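Local structure of putative adhesin (Bacteroides thetaiotaomicron, 4QDG) at residues T101-L106 with F181-N186; L41-N46 with H77-G82; S89-K94 with H124-G129. The protein probably serves as an outer-membrane lipoprotein of the fimbrillin superfamily, related to the FimB/Mfa2 pilus-anchor proteins and perhaps involved in adhesion. All blocks are in the same frame, centred on the assembly; numbering follows the deposited sequence.

Contact 1: residues T101-L106 with F181-N186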
loop_
_atom_site.group_PDB
_atom_site.type_symbol
_atom_site.label_atom_id
_atom_site.label_comp_id
_atom_site.label_asym_id
_atom_site.label_seq_id
_atom_site.Cartn_x
_atom_site.Cartn_y
_atom_site.Cartn_z
ATOM N N THR A 101 -9.154 -24.768 -0.730
ATOM C CA THR A 101 -9.732 -23.439 -0.939
ATOM C C THR A 101 -10.031 -22.785 0.414
ATOM O O THR A 101 -10.682 -21.740 0.468
ATOM C CB THR A 101 -10.965 -23.512 -1.855
ATOM O OG1 THR A 101 -11.925 -24.458 -1.338
ATOM C CG2 THR A 101 -10.582 -23.830 -3.301
ATOM N N GLY A 102 -9.492 -23.382 1.474
ATOM C CA GLY A 102 -9.689 -22.929 2.845
ATOM C C GLY A 102 -8.983 -21.630 3.182
ATOM O O GLY A 102 -8.145 -21.130 2.408
ATOM N N TYR A 103 -9.319 -21.082 4.362
ATOM C CA TYR A 103 -8.766 -19.831 4.903
ATOM C C TYR A 103 -7.244 -19.724 4.712
ATOM O O TYR A 103 -6.779 -18.722 4.171
ATOM C CB TYR A 103 -9.130 -19.696 6.393
ATOM C CG TYR A 103 -8.428 -18.573 7.141
ATOM C CD1 TYR A 103 -8.468 -17.261 6.671
ATOM C CD2 TYR A 103 -7.838 -18.802 8.379
ATOM C CE1 TYR A 103 -7.838 -16.228 7.361
ATOM C CE2 TYR A 103 -7.233 -17.774 9.095
ATOM C CZ TYR A 103 -7.231 -16.489 8.583
ATOM O OH TYR A 103 -6.611 -15.498 9.295
ATOM N N THR A 104 -6.502 -20.774 5.081
ATOM C CA THR A 104 -5.035 -20.776 5.068
ATOM C C THR A 104 -4.433 -21.077 3.666
ATOM O O THR A 104 -3.210 -21.004 3.503
ATOM C CB THR A 104 -4.492 -21.733 6.147
ATOM O OG1 THR A 104 -4.871 -23.068 5.853
ATOM C CG2 THR A 104 -4.957 -21.361 7.555
ATOM N N ASP A 105 -5.275 -21.328 2.655
ATOM C CA ASP A 105 -4.813 -21.633 1.297
ATOM C C ASP A 105 -4.837 -20.400 0.380
ATOM O O ASP A 105 -4.334 -20.448 -0.747
ATOM C CB ASP A 105 -5.650 -22.782 0.694
ATOM C CG ASP A 105 -5.561 -24.070 1.503
ATOM O OD1 ASP A 105 -4.429 -24.473 1.857
ATOM O OD2 ASP A 105 -6.621 -24.636 1.835
ATOM N N LEU A 106 -5.385 -19.301 0.845
ATOM C CA LEU A 106 -5.420 -18.134 0.005
ATOM C C LEU A 106 -4.096 -17.349 0.005
ATOM O O LEU A 106 -3.403 -17.200 1.021
ATOM C CB LEU A 106 -6.589 -17.223 0.392
ATOM C CG LEU A 106 -7.005 -16.142 -0.602
ATOM C CD1 LEU A 106 -7.101 -16.680 -2.058
ATOM C CD2 LEU A 106 -8.298 -15.534 -0.172
ATOM N N PHE A 181 1.342 -12.175 -1.169
ATOM C CA PHE A 181 0.786 -12.163 0.185
ATOM C C PHE A 181 0.258 -13.535 0.581
ATOM O O PHE A 181 -0.431 -14.171 -0.218
ATOM C CB PHE A 181 -0.370 -11.145 0.302
ATOM C CG PHE A 181 -0.007 -9.698 0.115
ATOM C CD1 PHE A 181 -0.008 -9.123 -1.153
ATOM C CD2 PHE A 181 0.275 -8.886 1.212
ATOM C CE1 PHE A 181 0.311 -7.771 -1.321
ATOM C CE2 PHE A 181 0.580 -7.529 1.042
ATOM C CZ PHE A 181 0.580 -6.977 -0.219
ATOM N N SER A 182 0.507 -13.966 1.837
ATOM C CA SER A 182 -0.120 -15.178 2.367
ATOM C C SER A 182 -1.515 -14.794 2.886
ATOM O O SER A 182 -1.864 -13.608 2.874
ATOM C CB SER A 182 0.716 -15.853 3.456
ATOM O OG SER A 182 1.136 -14.954 4.466
ATOM N N TYR A 183 -2.266 -15.781 3.412
ATOM C CA TYR A 183 -3.637 -15.645 3.898
ATOM C C TYR A 183 -3.790 -14.591 4.999
ATOM O O TYR A 183 -4.858 -13.996 5.097
ATOM C CB TYR A 183 -4.170 -17.009 4.389
ATOM C CG TYR A 183 -3.498 -17.539 5.645
ATOM C CD1 TYR A 183 -2.335 -18.320 5.571
ATOM C CD2 TYR A 183 -4.040 -17.291 6.908
ATOM C CE1 TYR A 183 -1.718 -18.815 6.729
ATOM C CE2 TYR A 183 -3.422 -17.762 8.070
ATOM C CZ TYR A 183 -2.275 -18.539 7.977
ATOM O OH TYR A 183 -1.726 -19.000 9.150
ATOM N N ASP A 184 -2.758 -14.388 5.828
ATOM C CA ASP A 184 -2.773 -13.466 6.966
ATOM C C ASP A 184 -2.224 -12.080 6.601
ATOM O O ASP A 184 -1.924 -11.295 7.500
ATOM C CB ASP A 184 -1.964 -14.074 8.136
ATOM C CG ASP A 184 -0.515 -14.451 7.821
ATOM O OD1 ASP A 184 -0.111 -14.328 6.655
ATOM O OD2 ASP A 184 0.228 -14.788 8.764
ATOM N N ASN A 185 -2.108 -11.789 5.283
ATOM C CA ASN A 185 -1.644 -10.545 4.699
ATOM C C ASN A 185 -0.106 -10.340 4.874
ATOM O O ASN A 185 0.428 -9.295 4.470
ATOM C CB ASN A 185 -2.429 -9.329 5.238
ATOM C CG ASN A 185 -2.413 -8.181 4.294
ATOM O OD1 ASN A 185 -2.641 -8.331 3.077
ATOM N ND2 ASN A 185 -2.088 -7.017 4.833
ATOM N N ASN A 186 0.603 -11.341 5.426
ATOM C CA ASN A 186 2.053 -11.240 5.532
ATOM C C ASN A 186 2.685 -11.481 4.132
ATOM O O ASN A 186 2.070 -12.141 3.279
ATOM C CB ASN A 186 2.591 -12.267 6.562
ATOM C CG ASN A 186 4.049 -12.046 6.986
ATOM O OD1 ASN A 186 4.678 -11.016 6.683
ATOM N ND2 ASN A 186 4.623 -13.011 7.714
HETATM O O HOH W 1 -1.232 -18.635 2.290
#
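Leu-106 and Tyr-183 bring two loop backbones within 5.0 Å of each other at their CA atoms, where a type I beta turn from Ser-182 to Asn-185 meets the loop entering strand 107-110. The turn follows strand 180-181, an outer strand of a three-stranded antiparallel sheet, so the contact joins loops at its end. Leu-106 O comes close to Tyr-183 N, but the angle is too poor for a hydrogen bond. Instead, Tyr-183 N donates to water 1, which gives a weak bond back to Thr-104 O.

The Tyr-183 ring is central to the contact. Its CB points toward the other loop, and chi1 of 68° sets CG between the backbone N and the carbonyl carbon; from there the ring reaches both Thr-104 and Tyr-103. It forms a T-shaped pair with Tyr-103: the Tyr-183 edge, led by CD2, points at the Tyr-103 face, with centroids 5.1 Å apart and planes at 72°. The Tyr-103 hydroxyl is hydrogen-bonded to Glu-130, and its ring also packs edge-to-face with His-77. Across one face of the Tyr-183 ring lies Thr-104, whose CA makes a CH-pi contact 3.9 Å from the ring centroid, off-centre toward the rim. The Thr-104 side chain runs alongside the ring in the same direction, with CG2 near CZ and CE2.

Within the turn, Ser-182 OG donates to Asp-184 OD1 at 2.6 Å, and the same oxygen takes a weak bond from Asn-186 N. At the base of the Tyr-183 side chain, CB lies 3.1 Å from Tyr-103 O.

Contact 2: residues L41-N46 with H77-G82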
loop_
_atom_site.group_PDB
_atom_site.type_symbol
_atom_site.label_atom_id
_atom_site.label_comp_id
_atom_site.label_asym_id
_atom_site.label_seq_id
_atom_site.Cartn_x
_atom_site.Cartn_y
_atom_site.Cartn_z
ATOM N N LEU A 41 -15.072 -12.991 1.835
ATOM C CA LEU A 41 -14.973 -14.453 1.879
ATOM C C LEU A 41 -15.452 -14.987 3.214
ATOM O O LEU A 41 -15.134 -14.408 4.256
ATOM C CB LEU A 41 -13.531 -14.910 1.625
ATOM C CG LEU A 41 -12.910 -14.442 0.320
ATOM C CD1 LEU A 41 -11.441 -14.315 0.473
ATOM C CD2 LEU A 41 -13.244 -15.365 -0.809
ATOM N N VAL A 42 -16.236 -16.078 3.173
ATOM C CA VAL A 42 -16.835 -16.707 4.342
ATOM C C VAL A 42 -16.187 -18.060 4.546
ATOM O O VAL A 42 -16.180 -18.880 3.634
ATOM C CB VAL A 42 -18.402 -16.838 4.242
ATOM C CG1 VAL A 42 -19.007 -17.349 5.558
ATOM C CG2 VAL A 42 -19.065 -15.523 3.827
ATOM N N TYR A 43 -15.672 -18.289 5.757
ATOM C CA TYR A 43 -15.084 -19.553 6.184
ATOM C C TYR A 43 -15.787 -20.024 7.457
ATOM O O TYR A 43 -16.230 -19.200 8.255
ATOM C CB TYR A 43 -13.560 -19.407 6.431
ATOM C CG TYR A 43 -12.783 -19.013 5.193
ATOM C CD1 TYR A 43 -12.469 -19.951 4.214
ATOM C CD2 TYR A 43 -12.380 -17.698 4.988
ATOM C CE1 TYR A 43 -11.790 -19.585 3.053
ATOM C CE2 TYR A 43 -11.683 -17.324 3.836
ATOM C CZ TYR A 43 -11.378 -18.274 2.876
ATOM O OH TYR A 43 -10.663 -17.896 1.760
ATOM N N ASP A 44 -15.846 -21.334 7.681
ATOM C CA ASP A 44 -16.427 -21.838 8.921
ATOM C C ASP A 44 -15.359 -21.782 10.050
ATOM O O ASP A 44 -14.230 -21.330 9.819
ATOM C CB ASP A 44 -17.013 -23.251 8.749
ATOM C CG ASP A 44 -16.060 -24.340 8.291
ATOM O OD1 ASP A 44 -14.876 -24.341 8.742
ATOM O OD2 ASP A 44 -16.511 -25.240 7.551
ATOM N N GLU A 45 -15.710 -22.273 11.251
ATOM C CA GLU A 45 -14.833 -22.277 12.428
ATOM C C GLU A 45 -13.551 -23.087 12.185
ATOM O O GLU A 45 -12.534 -22.762 12.787
ATOM C CB GLU A 45 -15.603 -22.822 13.649
ATOM C CG GLU A 45 -14.945 -22.521 14.987
ATOM C CD GLU A 45 -15.772 -22.817 16.220
ATOM O OE1 GLU A 45 -16.345 -23.926 16.319
ATOM O OE2 GLU A 45 -15.781 -21.954 17.125
ATOM N N ASN A 46 -13.594 -24.116 11.304
ATOM C CA ASN A 46 -12.432 -24.962 10.986
ATOM C C ASN A 46 -11.584 -24.390 9.848
ATOM O O ASN A 46 -10.562 -24.975 9.497
ATOM C CB ASN A 46 -12.888 -26.385 10.622
ATOM C CG ASN A 46 -13.541 -27.139 11.751
ATOM O OD1 ASN A 46 -14.574 -27.790 11.565
ATOM N ND2 ASN A 46 -12.955 -27.085 12.938
ATOM N N HIS A 77 -15.408 -17.061 10.181
ATOM C CA HIS A 77 -14.246 -16.194 9.987
ATOM C C HIS A 77 -14.373 -15.577 8.603
ATOM O O HIS A 77 -14.564 -16.297 7.615
ATOM C CB HIS A 77 -12.914 -16.928 10.171
ATOM C CG HIS A 77 -11.732 -15.998 10.080
ATOM N ND1 HIS A 77 -11.396 -15.145 11.131
ATOM C CD2 HIS A 77 -10.883 -15.779 9.053
ATOM C CE1 HIS A 77 -10.374 -14.432 10.700
ATOM N NE2 HIS A 77 -10.014 -14.792 9.466
ATOM N N PHE A 78 -14.411 -14.240 8.566
ATOM C CA PHE A 78 -14.608 -13.459 7.350
ATOM C C PHE A 78 -13.347 -12.768 6.910
ATOM O O PHE A 78 -12.655 -12.193 7.738
ATOM C CB PHE A 78 -15.693 -12.403 7.586
ATOM C CG PHE A 78 -17.017 -12.989 7.988
ATOM C CD1 PHE A 78 -17.927 -13.425 7.023
ATOM C CD2 PHE A 78 -17.374 -13.075 9.332
ATOM C CE1 PHE A 78 -19.163 -13.960 7.398
ATOM C CE2 PHE A 78 -18.619 -13.587 9.701
ATOM C CZ PHE A 78 -19.502 -14.035 8.734
ATOM N N VAL A 79 -13.055 -12.796 5.615
ATOM C CA VAL A 79 -11.889 -12.119 5.064
ATOM C C VAL A 79 -12.384 -11.141 4.036
ATOM O O VAL A 79 -13.150 -11.523 3.162
ATOM C CB VAL A 79 -10.795 -13.093 4.505
ATOM C CG1 VAL A 79 -9.591 -12.315 3.985
ATOM C CG2 VAL A 79 -10.344 -14.093 5.571
ATOM N N ALA A 80 -11.978 -9.871 4.155
ATOM C CA ALA A 80 -12.357 -8.829 3.190
ATOM C C ALA A 80 -11.162 -8.325 2.419
ATOM O O ALA A 80 -10.065 -8.146 2.979
ATOM C CB ALA A 80 -13.030 -7.651 3.889
ATOM N N TYR A 81 -11.384 -8.106 1.113
ATOM C CA TYR A 81 -10.389 -7.507 0.233
ATOM C C TYR A 81 -10.993 -6.351 -0.467
ATOM O O TYR A 81 -12.131 -6.445 -0.910
ATOM C CB TYR A 81 -9.830 -8.483 -0.810
ATOM C CG TYR A 81 -8.888 -9.530 -0.262
ATOM C CD1 TYR A 81 -7.541 -9.249 -0.057
ATOM C CD2 TYR A 81 -9.329 -10.816 -0.000
ATOM C CE1 TYR A 81 -6.664 -10.222 0.421
ATOM C CE2 TYR A 81 -8.458 -11.802 0.454
ATOM C CZ TYR A 81 -7.124 -11.504 0.656
ATOM O OH TYR A 81 -6.291 -12.485 1.116
ATOM N N GLY A 82 -10.229 -5.278 -0.572
ATOM C CA GLY A 82 -10.594 -4.099 -1.334
ATOM C C GLY A 82 -9.635 -3.976 -2.501
ATOM O O GLY A 82 -8.437 -4.198 -2.337
#
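Leu-41 and Val-79 exchange two backbone hydrogen bonds: Leu-41 N donates to Val-79 O at 2.8 Å, almost straight at 171°, and Val-79 N returns a bond to Leu-41 O at 3.0 Å. Two residues on, Tyr-43 and His-77 form the same kind of pair. Tyr-43 N reaches His-77 O at 2.9 Å, though this bond is more bent at the hydrogen, at 146°. His-77 N returns a bond to Tyr-43 O at 3.0 Å. Between the two pairs, Val-42 faces Phe-78 as a non-hydrogen-bonded pair, and here Phe-78 CA sends its hydrogen toward Leu-41 O across 3.3 Å.

This is antiparallel beta pairing: the N-to-C directions of segments 41-44 and 77-82, within strands 38-44 and 75-82, differ by 159°. Both are internal strands: 38-44 also pairs with 49-55, and 75-82 with 127-137. The pairing is consistent with the transthyretin-like beta fold expected from the clan to which the family belongs.

The sheet face bearing Leu-41, Tyr-43, His-77 and Val-79 packs mainly on the diagonal. Tyr-43 CE2, on the ring's edge, meets Val-79 CG2 at 3.9 Å. Leu-41 CD1 comes in the plane of the Tyr-81 ring, at its edge, 3.9 Å from CE2. The two nitrogens of His-77 are occupied by Thr-132 (ND1) and Glu-130 (NE2), which would hold its ring in one orientation.

On the opposite face, Val-42 and Phe-78 lie side by side and point the same way. Both methyls of Val-42 touch Phe-78 CE1, CG1 at 3.9 Å, while the Phe-78 side chain also packs on Val-15 and Leu-17 of strand 15-20.

Contact 3: residues S89-K94 with H124-G129. With MG (magnesium ion), chain C.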
loop_
_atom_site.group_PDB
_atom_site.type_symbol
_atom_site.label_atom_id
_atom_site.label_comp_id
_atom_site.label_asym_id
_atom_site.label_seq_id
_atom_site.Cartn_x
_atom_site.Cartn_y
_atom_site.Cartn_z
ATOM N N SER A 89 -8.230 -3.284 -10.890
ATOM C CA SER A 89 -7.375 -4.094 -10.020
ATOM C C SER A 89 -5.944 -4.346 -10.534
ATOM O O SER A 89 -5.723 -4.605 -11.717
ATOM C CB SER A 89 -8.026 -5.436 -9.727
ATOM O OG SER A 89 -7.333 -6.055 -8.660
ATOM N N SER A 90 -4.986 -4.281 -9.617
ATOM C CA SER A 90 -3.580 -4.546 -9.902
ATOM C C SER A 90 -3.148 -5.934 -9.344
ATOM O O SER A 90 -2.091 -6.447 -9.712
ATOM C CB SER A 90 -2.718 -3.438 -9.313
ATOM O OG SER A 90 -3.085 -2.186 -9.867
ATOM N N PHE A 91 -3.972 -6.540 -8.462
ATOM C CA PHE A 91 -3.635 -7.808 -7.823
ATOM C C PHE A 91 -4.617 -8.934 -8.185
ATOM O O PHE A 91 -5.708 -8.677 -8.697
ATOM C CB PHE A 91 -3.559 -7.622 -6.294
ATOM C CG PHE A 91 -2.448 -6.709 -5.808
ATOM C CD1 PHE A 91 -2.571 -5.323 -5.899
ATOM C CD2 PHE A 91 -1.300 -7.234 -5.230
ATOM C CE1 PHE A 91 -1.549 -4.485 -5.472
ATOM C CE2 PHE A 91 -0.282 -6.391 -4.779
ATOM C CZ PHE A 91 -0.416 -5.021 -4.897
ATOM N N LEU A 92 -4.204 -10.185 -7.950
ATOM C CA LEU A 92 -5.037 -11.354 -8.247
ATOM C C LEU A 92 -5.030 -12.345 -7.109
ATOM O O LEU A 92 -3.996 -12.554 -6.471
ATOM C CB LEU A 92 -4.540 -12.097 -9.516
ATOM C CG LEU A 92 -4.479 -11.346 -10.846
ATOM C CD1 LEU A 92 -3.600 -12.074 -11.837
ATOM C CD2 LEU A 92 -5.862 -11.175 -11.434
HETATM N N MSE A 93 -6.172 -12.997 -6.886
HETATM C CA MSE A 93 -6.271 -14.100 -5.950
HETATM C C MSE A 93 -5.583 -15.276 -6.585
HETATM O O MSE A 93 -5.742 -15.515 -7.782
HETATM C CB MSE A 93 -7.722 -14.425 -5.627
HETATM C CG MSE A 93 -8.101 -14.011 -4.253
HETATM SE SE MSE A 93 -10.022 -14.042 -4.133
HETATM C CE MSE A 93 -10.156 -13.152 -2.503
ATOM N N LYS A 94 -4.788 -15.975 -5.808
ATOM C CA LYS A 94 -3.980 -17.097 -6.278
ATOM C C LYS A 94 -4.223 -18.332 -5.403
ATOM O O LYS A 94 -4.056 -18.294 -4.179
ATOM C CB LYS A 94 -2.498 -16.663 -6.249
ATOM C CG LYS A 94 -1.527 -17.550 -7.001
ATOM C CD LYS A 94 -0.095 -17.116 -6.705
ATOM C CE LYS A 94 0.935 -18.066 -7.271
ATOM N NZ LYS A 94 2.303 -17.723 -6.810
ATOM N N HIS A 124 -3.530 0.122 -8.324
ATOM C CA HIS A 124 -4.866 0.302 -7.748
ATOM C C HIS A 124 -4.777 -0.150 -6.280
ATOM O O HIS A 124 -4.204 -1.202 -5.999
ATOM C CB HIS A 124 -5.887 -0.524 -8.563
ATOM C CG HIS A 124 -7.335 -0.365 -8.167
ATOM N ND1 HIS A 124 -8.009 0.845 -8.324
ATOM C CD2 HIS A 124 -8.224 -1.300 -7.744
ATOM C CE1 HIS A 124 -9.254 0.616 -7.924
ATOM N NE2 HIS A 124 -9.430 -0.658 -7.573
ATOM N N GLY A 125 -5.298 0.661 -5.366
ATOM C CA GLY A 125 -5.295 0.379 -3.932
ATOM C C GLY A 125 -5.701 -1.039 -3.581
ATOM O O GLY A 125 -6.647 -1.579 -4.162
ATOM N N LEU A 126 -4.929 -1.677 -2.692
ATOM C CA LEU A 126 -5.226 -3.022 -2.206
ATOM C C LEU A 126 -5.481 -2.914 -0.720
ATOM O O LEU A 126 -4.671 -2.339 0.005
ATOM C CB LEU A 126 -4.111 -4.043 -2.538
ATOM C CG LEU A 126 -4.382 -5.485 -2.080
ATOM C CD1 LEU A 126 -5.520 -6.113 -2.898
ATOM C CD2 LEU A 126 -3.119 -6.327 -2.152
ATOM N N TYR A 127 -6.650 -3.390 -0.281
ATOM C CA TYR A 127 -7.084 -3.319 1.115
ATOM C C TYR A 127 -7.385 -4.704 1.647
ATOM O O TYR A 127 -7.742 -5.600 0.888
ATOM C CB TYR A 127 -8.298 -2.383 1.274
ATOM C CG TYR A 127 -8.024 -0.963 0.820
ATOM C CD1 TYR A 127 -8.098 -0.613 -0.526
ATOM C CD2 TYR A 127 -7.702 0.034 1.736
ATOM C CE1 TYR A 127 -7.818 0.683 -0.957
ATOM C CE2 TYR A 127 -7.487 1.355 1.322
ATOM C CZ TYR A 127 -7.521 1.669 -0.029
ATOM O OH TYR A 127 -7.286 2.957 -0.462
ATOM N N TRP A 128 -7.153 -4.902 2.948
ATOM C CA TRP A 128 -7.352 -6.191 3.597
ATOM C C TRP A 128 -7.759 -6.020 5.044
ATOM O O TRP A 128 -7.257 -5.145 5.732
ATOM C CB TRP A 128 -6.061 -7.043 3.518
ATOM C CG TRP A 128 -6.152 -8.360 4.221
ATOM C CD1 TRP A 128 -6.626 -9.533 3.708
ATOM C CD2 TRP A 128 -5.829 -8.623 5.591
ATOM N NE1 TRP A 128 -6.591 -10.516 4.666
ATOM C CE2 TRP A 128 -6.098 -9.986 5.830
ATOM C CE3 TRP A 128 -5.302 -7.844 6.634
ATOM C CZ2 TRP A 128 -5.851 -10.588 7.063
ATOM C CZ3 TRP A 128 -5.065 -8.444 7.861
ATOM C CH2 TRP A 128 -5.336 -9.798 8.066
ATOM N N GLY A 129 -8.605 -6.933 5.498
ATOM C CA GLY A 129 -9.046 -7.060 6.876
ATOM C C GLY A 129 -9.713 -8.405 7.084
ATOM O O GLY A 129 -10.147 -9.046 6.124
HETATM MG MG MG C . -11.526 -1.279 -7.531
HETATM O O HOH W 2 -5.521 -3.549 -6.931
#
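Phe-91 and Leu-126 form the tightly packed part of this contact, while Ser-89, Ser-90 and His-124 make a more polar end beside a magnesium site. The segments come from two sheets: strand 91-94 is an outer strand of the three-stranded antiparallel sheet, and residues 124-126 lead into strand 127-137. At the packed end, Leu-126 CD2 sits over the centre of the Phe-91 ring, 3.6 Å from its centroid and only 10° off the normal, a clear CH-pi contact. The Leu-126 CB adds contacts with CD1 and CE1 of the ring. Both side chains are buried, and Phe-181 touches each of them.

Toward the metal the fit is looser, and both Ser-89 and His-124 are partly exposed. Polar links do the work here. His-124 N donates to Ser-90 OG at 2.8 Å and 169°, with OG anti to the carbonyl carbon of its own residue (chi1 -59°). Water 2 spans the gap beside it, accepting from Ser-90 N and donating to His-124 O, each at 2.8 Å. Past this bridge, the His-124 ring is approached obliquely by Ser-89 CA, 3.7 Å from CD2. Asp-36, Cys-37 and Cys-86 complete the protein ligands of the ion, and the far nitrogen of the imidazole, His-124 NE2, binds magnesium at 2.2 Å.

From the N terminus, contact 2 comes first: strand 38-44 pairs with strand 75-82, closing the excursion that holds strands 49-55 and 67-70 before either other contact opens. Contacts 3 and 1 then cross, their segments alternating as 89-94, 101-106, 124-129 and 181-186, so neither loop nests within the other. Contact 2 meets contact 3 through the sheet, since strand 75-82 neighbours 127-137; Ala-80 N and Gly-129 O are probably hydrogen-bonded there. Leu-106 of contact 1 packs against both Leu-41 of contact 2 and selenomethionine Met-93 of contact 3. Contact 3 ties the small three-stranded sheet to the larger strand assembly, contact 1 joins loops at the small sheet's end, and contact 2 lies within the larger assembly.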